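Long-range contacts in sugar kinase (Agrobacterium tumefaciens, PDB 2RBC), which probably transfers phosphate from ATP to a sugar, as a ribokinase-like carbohydrate kinase of the pfkB family: residues A[41-46]-A[123-128]; A[77-82]-A[317-322]; A[153-158]-A[176-181]; A[262-267]-A[327-332]. All blocks are in the same frame, centred on the assembly; numbering follows the deposited sequence.

Contact 1. Residues A[41-46]-A[123-128]. With GOL (glycerol), chain M; EDO (1,2-ethanediol), chain H.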
# COMPACT_ATOMS: atom_id res chain seq x y z
N ASP A 41 3.64 5.44 4.23
CA ASP A 41 3.49 4.11 4.79
C ASP A 41 2.03 3.71 4.90
O ASP A 41 1.21 4.48 5.40
CB ASP A 41 4.08 4.02 6.21
CG ASP A 41 5.62 4.00 6.24
OD1 ASP A 41 6.26 3.84 5.19
OD2 ASP A 41 6.17 4.11 7.37
N THR A 42 1.73 2.46 4.52
CA THR A 42 0.49 1.81 4.87
C THR A 42 0.79 0.67 5.82
O THR A 42 1.51 -0.30 5.47
CB THR A 42 -0.30 1.36 3.67
OG1 THR A 42 -0.50 2.48 2.82
CG2 THR A 42 -1.66 0.83 4.10
N LEU A 43 0.26 0.82 7.04
CA LEU A 43 0.53 -0.06 8.16
C LEU A 43 -0.70 -0.93 8.36
O LEU A 43 -1.76 -0.41 8.66
CB LEU A 43 0.80 0.73 9.45
CG LEU A 43 1.80 1.90 9.40
CD1 LEU A 43 1.96 2.47 10.80
CD2 LEU A 43 3.14 1.43 8.82
N PHE A 44 -0.53 -2.23 8.15
CA PHE A 44 -1.59 -3.21 8.23
C PHE A 44 -1.36 -4.01 9.50
O PHE A 44 -0.35 -4.70 9.60
CB PHE A 44 -1.51 -4.21 7.05
CG PHE A 44 -1.79 -3.61 5.71
CD1 PHE A 44 -3.08 -3.56 5.21
CD2 PHE A 44 -0.75 -3.19 4.89
CE1 PHE A 44 -3.35 -3.05 3.96
CE2 PHE A 44 -1.02 -2.70 3.61
CZ PHE A 44 -2.31 -2.61 3.17
N ARG A 45 -2.28 -3.90 10.45
CA ARG A 45 -2.17 -4.55 11.76
C ARG A 45 -2.89 -5.89 11.68
O ARG A 45 -4.08 -5.95 11.36
CB ARG A 45 -2.76 -3.65 12.84
CG ARG A 45 -2.17 -3.84 14.20
CD ARG A 45 -2.91 -3.01 15.16
NE ARG A 45 -2.35 -3.13 16.51
CZ ARG A 45 -2.78 -2.43 17.55
NH1 ARG A 45 -3.77 -1.59 17.42
NH2 ARG A 45 -2.21 -2.59 18.74
N VAL A 46 -2.14 -6.96 11.89
CA VAL A 46 -2.65 -8.31 11.74
C VAL A 46 -2.40 -9.10 13.04
O VAL A 46 -1.58 -8.70 13.85
CB VAL A 46 -1.98 -9.01 10.56
CG1 VAL A 46 -2.29 -8.26 9.25
CG2 VAL A 46 -0.45 -9.15 10.80
N SER A 123 5.72 2.62 1.40
CA SER A 123 5.93 1.24 1.87
C SER A 123 4.68 0.58 2.41
O SER A 123 3.80 1.24 2.94
CB SER A 123 6.96 1.21 2.99
OG SER A 123 8.14 1.91 2.63
N THR A 124 4.60 -0.75 2.26
CA THR A 124 3.68 -1.54 3.07
C THR A 124 4.44 -2.11 4.27
O THR A 124 5.53 -2.68 4.12
CB THR A 124 3.00 -2.64 2.28
OG1 THR A 124 1.92 -2.07 1.53
CG2 THR A 124 2.46 -3.76 3.18
N ILE A 125 3.86 -1.95 5.46
CA ILE A 125 4.39 -2.58 6.67
C ILE A 125 3.28 -3.38 7.32
O ILE A 125 2.24 -2.84 7.62
CB ILE A 125 5.00 -1.57 7.65
CG1 ILE A 125 6.03 -0.69 6.94
CG2 ILE A 125 5.67 -2.31 8.82
CD1 ILE A 125 6.68 0.40 7.80
N ILE A 126 3.50 -4.69 7.48
CA ILE A 126 2.54 -5.61 8.10
C ILE A 126 3.09 -5.86 9.50
O ILE A 126 4.21 -6.36 9.64
CB ILE A 126 2.39 -6.91 7.31
CG1 ILE A 126 1.98 -6.61 5.84
CG2 ILE A 126 1.36 -7.85 7.98
CD1 ILE A 126 2.21 -7.73 4.87
N ILE A 127 2.32 -5.45 10.51
CA ILE A 127 2.69 -5.49 11.92
C ILE A 127 1.78 -6.49 12.66
O ILE A 127 0.56 -6.29 12.76
CB ILE A 127 2.56 -4.09 12.54
CG1 ILE A 127 3.23 -3.04 11.64
CG2 ILE A 127 3.13 -4.06 13.92
CD1 ILE A 127 3.20 -1.63 12.17
N ASP A 128 2.37 -7.60 13.12
CA ASP A 128 1.61 -8.66 13.79
C ASP A 128 1.34 -8.30 15.25
O ASP A 128 1.69 -7.20 15.71
CB ASP A 128 2.26 -10.06 13.62
CG ASP A 128 3.59 -10.21 14.37
OD1 ASP A 128 3.96 -9.30 15.13
OD2 ASP A 128 4.26 -11.25 14.18
C1 GOL M . 9.31 2.32 5.84
O1 GOL M . 8.92 3.25 4.84
C2 GOL M . 9.81 3.10 7.08
O2 GOL M . 8.81 3.44 8.05
C3 GOL M . 10.96 2.32 7.69
O3 GOL M . 10.61 1.06 8.15
C1 EDO H . -0.59 -0.13 0.47
O1 EDO H . -1.60 -0.72 -0.37
C2 EDO H . 0.75 0.02 -0.26
O2 EDO H . 1.86 0.09 0.65
O HOH W 1 1.68 3.21 0.99
O HOH W 2 0.19 -4.65 16.70

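Contact 2. Residues A[77-82]-A[317-322]. With SO4 (sulfate ion), chain D.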
# COMPACT_ATOMS: atom_id res chain seq x y z
N HIS A 77 8.06 19.15 16.39
CA HIS A 77 6.80 19.84 16.56
C HIS A 77 6.07 19.43 17.85
O HIS A 77 5.68 20.28 18.66
CB HIS A 77 5.90 19.56 15.36
CG HIS A 77 4.47 19.91 15.59
ND1 HIS A 77 4.04 21.22 15.70
CD2 HIS A 77 3.38 19.13 15.72
CE1 HIS A 77 2.73 21.21 15.89
NE2 HIS A 77 2.31 19.96 15.92
N ARG A 78 5.92 18.14 18.04
CA ARG A 78 5.18 17.62 19.19
C ARG A 78 5.84 18.04 20.50
O ARG A 78 5.14 18.26 21.50
CB ARG A 78 5.10 16.11 19.15
CG ARG A 78 4.23 15.57 18.01
CD ARG A 78 2.76 15.82 18.29
NE ARG A 78 2.28 14.90 19.32
CZ ARG A 78 1.08 14.95 19.88
NH1 ARG A 78 0.23 15.91 19.57
NH2 ARG A 78 0.75 14.07 20.81
N MSE A 79 7.16 18.15 20.47
CA MSE A 79 7.96 18.49 21.65
C MSE A 79 8.15 20.00 21.86
O MSE A 79 8.91 20.41 22.73
CB MSE A 79 9.30 17.82 21.55
CG MSE A 79 9.25 16.31 21.56
SE MSE A 79 8.46 15.53 23.19
CE MSE A 79 10.04 15.58 24.34
N GLY A 80 7.44 20.80 21.08
CA GLY A 80 7.33 22.23 21.34
C GLY A 80 8.24 23.09 20.49
O GLY A 80 8.37 24.28 20.74
N GLY A 81 8.93 22.49 19.53
CA GLY A 81 9.77 23.25 18.60
C GLY A 81 9.05 23.53 17.32
O GLY A 81 7.86 23.18 17.15
N ARG A 82 9.75 24.19 16.41
CA ARG A 82 9.26 24.45 15.05
C ARG A 82 10.08 23.59 14.13
O ARG A 82 11.28 23.51 14.27
CB ARG A 82 9.40 25.92 14.70
CG ARG A 82 8.27 26.73 15.26
CD ARG A 82 8.45 28.20 15.03
NE ARG A 82 9.50 28.80 15.86
CZ ARG A 82 10.63 29.37 15.40
NH1 ARG A 82 10.93 29.41 14.09
NH2 ARG A 82 11.49 29.91 16.26
N PRO A 317 4.72 11.65 21.66
CA PRO A 317 4.06 12.44 22.72
C PRO A 317 4.29 13.94 22.65
O PRO A 317 5.22 14.42 21.99
CB PRO A 317 4.71 11.90 23.99
CG PRO A 317 6.05 11.53 23.58
CD PRO A 317 5.90 10.95 22.18
N THR A 318 3.44 14.66 23.36
CA THR A 318 3.63 16.06 23.63
C THR A 318 4.80 16.26 24.57
O THR A 318 5.26 15.31 25.23
CB THR A 318 2.35 16.72 24.19
OG1 THR A 318 2.18 16.38 25.58
CG2 THR A 318 1.14 16.31 23.35
N ARG A 319 5.29 17.51 24.62
CA ARG A 319 6.38 17.86 25.50
C ARG A 319 5.95 17.64 26.96
O ARG A 319 6.70 17.07 27.77
CB ARG A 319 6.77 19.32 25.27
CG ARG A 319 7.94 19.82 26.05
CD ARG A 319 9.19 18.94 25.83
NE ARG A 319 10.39 19.47 26.48
CZ ARG A 319 11.27 20.27 25.87
NH1 ARG A 319 11.08 20.66 24.62
NH2 ARG A 319 12.35 20.67 26.52
N GLU A 320 4.73 18.08 27.25
CA GLU A 320 4.11 17.95 28.56
C GLU A 320 4.01 16.48 29.02
O GLU A 320 4.40 16.14 30.13
CB GLU A 320 2.72 18.58 28.51
CG GLU A 320 2.70 20.12 28.28
CD GLU A 320 3.21 20.56 26.89
OE1 GLU A 320 3.02 19.80 25.88
OE2 GLU A 320 3.82 21.67 26.84
N GLU A 321 3.52 15.62 28.14
CA GLU A 321 3.40 14.18 28.42
C GLU A 321 4.75 13.57 28.74
O GLU A 321 4.87 12.78 29.69
CB GLU A 321 2.75 13.40 27.28
CG GLU A 321 1.29 13.65 27.16
CD GLU A 321 0.66 13.20 25.88
OE1 GLU A 321 1.35 12.79 24.90
OE2 GLU A 321 -0.59 13.26 25.85
N THR A 322 5.77 13.94 27.95
CA THR A 322 7.15 13.48 28.17
C THR A 322 7.73 14.00 29.50
O THR A 322 8.30 13.22 30.29
CB THR A 322 8.09 13.85 26.97
OG1 THR A 322 7.47 13.51 25.71
CG2 THR A 322 9.46 13.10 27.09
S SO4 D . -2.86 15.51 21.16
O1 SO4 D . -1.98 14.42 21.58
O2 SO4 D . -2.91 15.61 19.70
O3 SO4 D . -4.23 15.21 21.58
O4 SO4 D . -2.39 16.76 21.79
O HOH W 3 3.88 20.29 23.44

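Contact 3. Residues A[153-158]-A[176-181]. With EDO (1,2-ethanediol), chain I.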
# COMPACT_ATOMS: atom_id res chain seq x y z
N GLU A 153 22.72 31.45 4.16
CA GLU A 153 21.55 32.26 4.48
C GLU A 153 20.28 31.40 4.76
O GLU A 153 19.53 31.72 5.68
CB GLU A 153 21.31 33.31 3.38
CG GLU A 153 22.33 34.49 3.41
CD GLU A 153 21.99 35.60 2.39
OE1 GLU A 153 21.07 35.37 1.56
OE2 GLU A 153 22.64 36.70 2.40
N ASP A 154 20.06 30.33 3.97
CA ASP A 154 19.03 29.33 4.26
C ASP A 154 19.19 28.75 5.68
O ASP A 154 18.23 28.67 6.44
CB ASP A 154 19.05 28.11 3.29
CG ASP A 154 18.71 28.47 1.82
OD1 ASP A 154 18.14 29.58 1.60
OD2 ASP A 154 19.04 27.61 0.90
N ILE A 155 20.40 28.30 6.01
CA ILE A 155 20.62 27.53 7.23
C ILE A 155 20.63 28.42 8.47
O ILE A 155 20.31 27.98 9.57
CB ILE A 155 21.91 26.69 7.11
CG1 ILE A 155 21.77 25.66 5.96
CG2 ILE A 155 22.25 25.98 8.43
CD1 ILE A 155 20.64 24.60 6.17
N ALA A 156 20.99 29.70 8.29
CA ALA A 156 21.15 30.60 9.43
C ALA A 156 19.82 30.84 10.11
O ALA A 156 19.77 31.27 11.26
CB ALA A 156 21.78 31.97 8.99
N LEU A 157 18.74 30.52 9.42
CA LEU A 157 17.42 30.66 9.96
C LEU A 157 17.05 29.55 10.96
O LEU A 157 16.03 29.65 11.65
CB LEU A 157 16.41 30.68 8.81
CG LEU A 157 16.67 31.79 7.75
CD1 LEU A 157 15.43 31.98 6.89
CD2 LEU A 157 17.14 33.18 8.31
N PHE A 158 17.84 28.49 11.03
CA PHE A 158 17.55 27.40 11.94
C PHE A 158 18.44 27.46 13.18
O PHE A 158 19.50 28.07 13.17
CB PHE A 158 17.72 26.09 11.19
CG PHE A 158 16.80 25.96 10.04
CD1 PHE A 158 15.43 25.76 10.24
CD2 PHE A 158 17.27 26.10 8.75
CE1 PHE A 158 14.56 25.69 9.15
CE2 PHE A 158 16.41 26.03 7.68
CZ PHE A 158 15.07 25.81 7.88
N THR A 176 27.60 20.45 6.97
CA THR A 176 28.75 21.33 6.81
C THR A 176 28.42 22.78 7.06
O THR A 176 29.13 23.47 7.83
CB THR A 176 29.36 21.16 5.42
OG1 THR A 176 29.75 19.79 5.28
CG2 THR A 176 30.63 22.09 5.23
N VAL A 177 27.36 23.26 6.42
CA VAL A 177 27.00 24.68 6.52
C VAL A 177 26.57 24.96 7.98
O VAL A 177 27.05 25.90 8.62
CB VAL A 177 25.88 25.06 5.48
CG1 VAL A 177 25.38 26.51 5.68
CG2 VAL A 177 26.41 24.86 4.04
N ALA A 178 25.74 24.07 8.55
CA ALA A 178 25.26 24.28 9.91
C ALA A 178 26.43 24.39 10.92
O ALA A 178 26.47 25.28 11.79
CB ALA A 178 24.30 23.16 10.32
N ARG A 179 27.38 23.48 10.80
CA ARG A 179 28.51 23.46 11.73
C ARG A 179 29.36 24.72 11.57
O ARG A 179 29.79 25.32 12.57
CB ARG A 179 29.36 22.21 11.54
CG ARG A 179 30.48 22.12 12.54
CD ARG A 179 31.24 20.84 12.39
NE ARG A 179 31.82 20.70 11.05
CZ ARG A 179 32.50 19.63 10.64
NH1 ARG A 179 32.67 18.60 11.46
NH2 ARG A 179 32.99 19.58 9.41
N ALA A 180 29.57 25.14 10.32
CA ALA A 180 30.30 26.38 10.03
C ALA A 180 29.62 27.57 10.68
O ALA A 180 30.29 28.52 11.07
CB ALA A 180 30.43 26.62 8.48
N LEU A 181 28.30 27.54 10.77
CA LEU A 181 27.51 28.63 11.39
C LEU A 181 27.41 28.52 12.92
O LEU A 181 26.74 29.33 13.56
CB LEU A 181 26.09 28.67 10.78
CG LEU A 181 25.94 29.20 9.33
CD1 LEU A 181 24.62 28.73 8.69
CD2 LEU A 181 26.07 30.70 9.28
C1 EDO I . 18.86 29.53 -1.68
O1 EDO I . 18.52 28.14 -1.83
C2 EDO I . 19.59 30.09 -2.90
O2 EDO I . 20.23 29.08 -3.69

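Contact 4. Residues A[262-267]-A[327-332]. With SO4 (sulfate ion), chain B.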
# COMPACT_ATOMS: atom_id res chain seq x y z
N THR A 262 19.90 4.62 31.23
CA THR A 262 18.87 3.62 31.03
C THR A 262 17.62 4.32 30.53
O THR A 262 17.46 5.53 30.71
CB THR A 262 18.59 2.86 32.33
OG1 THR A 262 17.88 1.66 32.03
CG2 THR A 262 17.78 3.69 33.30
N THR A 263 16.74 3.57 29.88
CA THR A 263 15.48 4.10 29.43
C THR A 263 14.33 3.55 30.29
O THR A 263 14.51 2.65 31.12
CB THR A 263 15.23 3.93 27.91
OG1 THR A 263 14.07 4.68 27.59
CG2 THR A 263 15.02 2.46 27.47
N MSE A 264 13.18 4.19 30.12
CA MSE A 264 11.94 3.82 30.78
C MSE A 264 11.37 2.57 30.15
O MSE A 264 11.18 2.50 28.94
CB MSE A 264 10.93 4.96 30.64
CG MSE A 264 9.64 4.67 31.34
SE MSE A 264 8.48 6.24 31.34
CE MSE A 264 7.82 6.25 29.46
N GLN A 265 11.05 1.59 30.98
CA GLN A 265 10.51 0.36 30.47
C GLN A 265 9.00 0.47 30.25
O GLN A 265 8.26 0.92 31.11
CB GLN A 265 10.88 -0.81 31.37
CG GLN A 265 12.40 -0.93 31.58
CD GLN A 265 13.20 -1.15 30.29
OE1 GLN A 265 13.00 -2.15 29.62
NE2 GLN A 265 14.10 -0.22 29.95
N VAL A 266 8.58 0.12 29.05
CA VAL A 266 7.20 0.25 28.67
C VAL A 266 6.84 -1.05 27.95
O VAL A 266 7.72 -1.83 27.61
CB VAL A 266 6.99 1.48 27.75
CG1 VAL A 266 7.34 2.74 28.48
CG2 VAL A 266 7.76 1.33 26.43
N GLU A 267 5.57 -1.24 27.68
CA GLU A 267 5.20 -2.31 26.79
C GLU A 267 5.34 -1.84 25.36
O GLU A 267 4.61 -0.95 24.96
CB GLU A 267 3.79 -2.71 27.00
CG GLU A 267 3.43 -3.75 25.96
CD GLU A 267 2.14 -4.35 26.24
OE1 GLU A 267 1.66 -4.17 27.38
OE2 GLU A 267 1.60 -4.98 25.31
N ARG A 327 9.43 12.81 34.95
CA ARG A 327 9.39 13.13 36.37
C ARG A 327 9.05 11.93 37.23
O ARG A 327 9.71 11.65 38.21
CB ARG A 327 8.39 14.27 36.57
CG ARG A 327 8.32 14.78 37.96
CD ARG A 327 7.10 15.71 38.20
NE ARG A 327 5.77 15.06 38.35
CZ ARG A 327 5.41 14.23 39.35
NH1 ARG A 327 6.27 13.89 40.30
NH2 ARG A 327 4.17 13.72 39.37
N GLN A 328 7.98 11.22 36.86
CA GLN A 328 7.55 10.03 37.58
C GLN A 328 8.59 8.90 37.50
O GLN A 328 8.86 8.24 38.50
CB GLN A 328 6.21 9.54 37.04
CG GLN A 328 5.10 10.56 37.15
CD GLN A 328 3.71 9.94 37.26
OE1 GLN A 328 3.54 8.77 37.61
NE2 GLN A 328 2.71 10.75 36.99
N TRP A 329 9.18 8.73 36.33
CA TRP A 329 10.21 7.70 36.10
C TRP A 329 11.46 7.95 36.90
O TRP A 329 11.96 7.04 37.56
CB TRP A 329 10.52 7.65 34.61
CG TRP A 329 11.70 6.85 34.25
CD1 TRP A 329 11.91 5.53 34.49
CD2 TRP A 329 12.84 7.32 33.51
NE1 TRP A 329 13.14 5.14 33.97
CE2 TRP A 329 13.72 6.22 33.37
CE3 TRP A 329 13.19 8.55 32.96
CZ2 TRP A 329 14.94 6.32 32.69
CZ3 TRP A 329 14.39 8.65 32.27
CH2 TRP A 329 15.25 7.53 32.13
N LEU A 330 11.91 9.19 36.91
CA LEU A 330 13.06 9.58 37.71
C LEU A 330 12.81 9.43 39.21
O LEU A 330 13.76 9.42 39.97
CB LEU A 330 13.53 11.00 37.38
CG LEU A 330 14.09 11.13 35.95
CD1 LEU A 330 14.43 12.57 35.60
CD2 LEU A 330 15.30 10.22 35.69
N GLU A 331 11.55 9.29 39.62
CA GLU A 331 11.22 8.95 41.02
C GLU A 331 10.77 7.50 41.24
O GLU A 331 10.23 7.20 42.29
CB GLU A 331 10.09 9.84 41.50
CG GLU A 331 10.45 11.30 41.49
CD GLU A 331 9.24 12.22 41.76
OE1 GLU A 331 8.12 11.68 42.05
OE2 GLU A 331 9.43 13.47 41.67
N ARG A 332 11.00 6.61 40.28
CA ARG A 332 10.59 5.20 40.40
C ARG A 332 11.33 4.50 41.54
O ARG A 332 12.41 4.96 41.95
CB ARG A 332 10.88 4.42 39.11
CG ARG A 332 12.38 4.13 38.86
CD ARG A 332 12.61 3.67 37.44
NE ARG A 332 14.02 3.51 37.08
CZ ARG A 332 14.87 4.51 36.80
NH1 ARG A 332 16.13 4.23 36.48
NH2 ARG A 332 14.50 5.79 36.86
S SO4 B . 18.37 7.07 35.78
O1 SO4 B . 18.56 7.44 37.18
O2 SO4 B . 19.16 7.95 34.93
O3 SO4 B . 18.84 5.70 35.53
O4 SO4 B . 16.95 7.22 35.47
O HOH W 4 14.51 2.43 33.60

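Contact 1. Residues A[41-46]-A[123-128]
The carbonyl O of Ile125 takes a nearly straight bond from Phe44 N (2.9 Å, 168° at the hydrogen) and a softer CA-H...O contact from Leu43 CA at 3.3 Å. This pattern repeats along two parallel strands: Thr42 O receives Ile125 N, Phe44 O receives Ile127 N, and Val46 N reaches Ile127 O. They are the middle pair of the four-stranded sheet that in ribokinase-like enzymes forms the lid over the sugar site.

The two faces differ in character. On one, Leu43 and Ile125 run alongside each other, with Leu43 CD2 3.7 Å from Ile125 CB. Beside them Asp41 and Ser123 share a glycerol, probably from the crystallisation liquor: Asp41 OD1 accepts from its O1 at 2.7 Å and Asp41 OD2 from its O2 at 2.8 Å, while Ser123 OG lies close to the same O1. A chi1 of -74° places the Asp41 carboxylate where both oxygens can meet the polyol.

The other face carries Thr42, Phe44, Thr124 and Ile126. Thr124 CG2 meets the Phe44 ring obliquely, 3.7 Å from CE2, and Val46 CG2 touches Ile126 CG2 at 3.6 Å. Phe44 and Ile126 give apolar surface to the second subunit, while Thr124 adds a hydroxyl bonded to Thr124 OG1 of that chain.

A carboxylate holding two hydroxyls of a small polyol on one face is consistent with a sugar-binding role there, whereas the other face, mixing apolar groups with threonine hydroxyls, meets the second subunit.

Contact 2. Residues A[77-82]-A[317-322]
Two helix ends meet where Arg78 and selenomethionine Met79 face Thr318 and Arg319: a Schellman motif closes helix 68-78, and a capping box opens helix 319-330. Gly80 is the C-prime residue of the first, and glycine is at ease with its positive phi of 100°.

Among the hydrogen bonds across the contact, Arg319 NH1 donates to Met79 O at 2.9 Å, with the acceptor almost in the guanidinium plane and the donor nearly in line with the carbonyl. Arg319 gets there by keeping CG anti to its N (chi1 -176°) and bending at chi2. Its NE and NH2 form salt bridges with Glu323 and Glu288, which help to hold the group. A weak bond joins Arg319 N to Arg78 O.

Van der Waals packing centres on Met79. Its chain, bent at chi2 and chi3, crosses Thr322 at about a right angle; SE approaches Thr322 OG1 to 3.4 Å, and the apolar part is CE, 3.7 Å from Thr322 CB. Leu298 and Leu284 help to enclose this long, flexible side chain.

At Arg78, Thr318 CG2 lies over one face of the guanidinium, toward the rim and 3.4 Å from NH2. At the edge, NH2 donates at 2.9 Å to O1 of a sulfate, probably a crystallisation component. NE is taken by Ala316 O, which helps to fix the group's turn.

Within the capping box, threonine suits the N-cap because a short hydroxyl side chain can reach an otherwise unpaired helix NH: Glu321 N gives to Thr318 OG1 at 3.0 Å, and Thr318 N returns a bond to Glu321 OE1 at 3.2 Å.

Contact 3. Residues A[153-158]-A[176-181]
Helix 168-180, the connecting helix of a beta-alpha-beta crossover, presses Val177, Ala178 and Leu181 against Ile155 of the short helix 152-155. No hydrogen bond crosses, and the touching side-chain atoms are all carbon.

Ile155 points toward the longer helix and serves it with both branches. Its CG1 touches Val177 CG1 at 3.7 Å, while CG2 lies 3.8 Å from Ala178 CA and 3.6 Å from Leu181 CD1. Because CG2 stands anti to the backbone N and CG1 lies beside it (chi1 -63°), the two branches spread over separate neighbours.

In the fold, the crossover runs from strand 160-163 through helix 168-180 to the adjacent parallel strand 185-189 of the large sheet, and helix 152-155 leads into the first of those strands. Ile155 also rests on Leu33 and Trp86 of neighbouring strands, joining the helix to the sheet.

Small Ala178 lets the CG2 methyl come close to the helix backbone, whereas Leu181, the last of the three and just beyond the helix, has the length to bridge outward. Its CD1 crosses to Ala156 too, 3.8 Å from that residue's N and 4.3 Å from its CB.

Contact 4. Residues A[262-267]-A[327-332]
Trp329 lies against selenomethionine Met264 in a CH-pi and Met-aromatic contact that pins the loop after strand 258-261 to the end of helix 319-330. Met264 CB sits 3.9 Å from the centroid of the five-membered ring, only 5° off its normal. The selenium stands further off and obliquely, while CG reaches CD1 of the ring at 4.0 Å. Two torsions make this fit: a chi1 of -179° swings Met264 CG away from the backbone N, and the chain bends only at chi3, carrying the end of the side chain past the ring.

At the ring edge, near its plane, Thr262 O comes within 3.3 Å of Trp329 CZ2. Indole NE1 donates to a water at 3.1 Å; a further link from this water to Thr263 O is too short to be more than doubtful. A broad flat ring thus serves the loop by its face and its rim.

Over the face opposite Met264, toward the rim, lie Arg332 NH2, 3.2 Å above the ring plane, a sulfate oxygen and Leu330 CD2. Arg332 reaches back on an extended chain, and its NH1 and NH2 donate to the sulfate, which is probably from the crystallisation liquor. Farther out, Gln261 and Arg297 also hold this ion; Trp329 packs on Val301 and Met264 on Ala304, both of helix 292-307.

A bond within its own segment helps to set the arginine's rotation. NH2 donates to Trp329 O at 2.9 Å, from above the carbonyl plane, while Arg332 N meets the same oxygen from the opposite face.

How the contacts relate
Contact 1 lies in the small four-stranded sheet, and the other three lie in the larger body built round the large, mainly parallel sheet. Contacts 1 and 3 are on opposite sides of the chain's centre, with centres about 37 Å apart. Contacts 2 and 4 share helix 319-330: one involves its start, the other its end, with centres about 18 Å apart. Along the chain, contact 3 is nested within the span closed by contact 2, whereas contacts 1 and 2 cross, as do 2 and 4. The late helix 319-330 is thus tied back both to helix 68-78 and to the loop after strand 258-261, while the small sheet is left to face the second subunit.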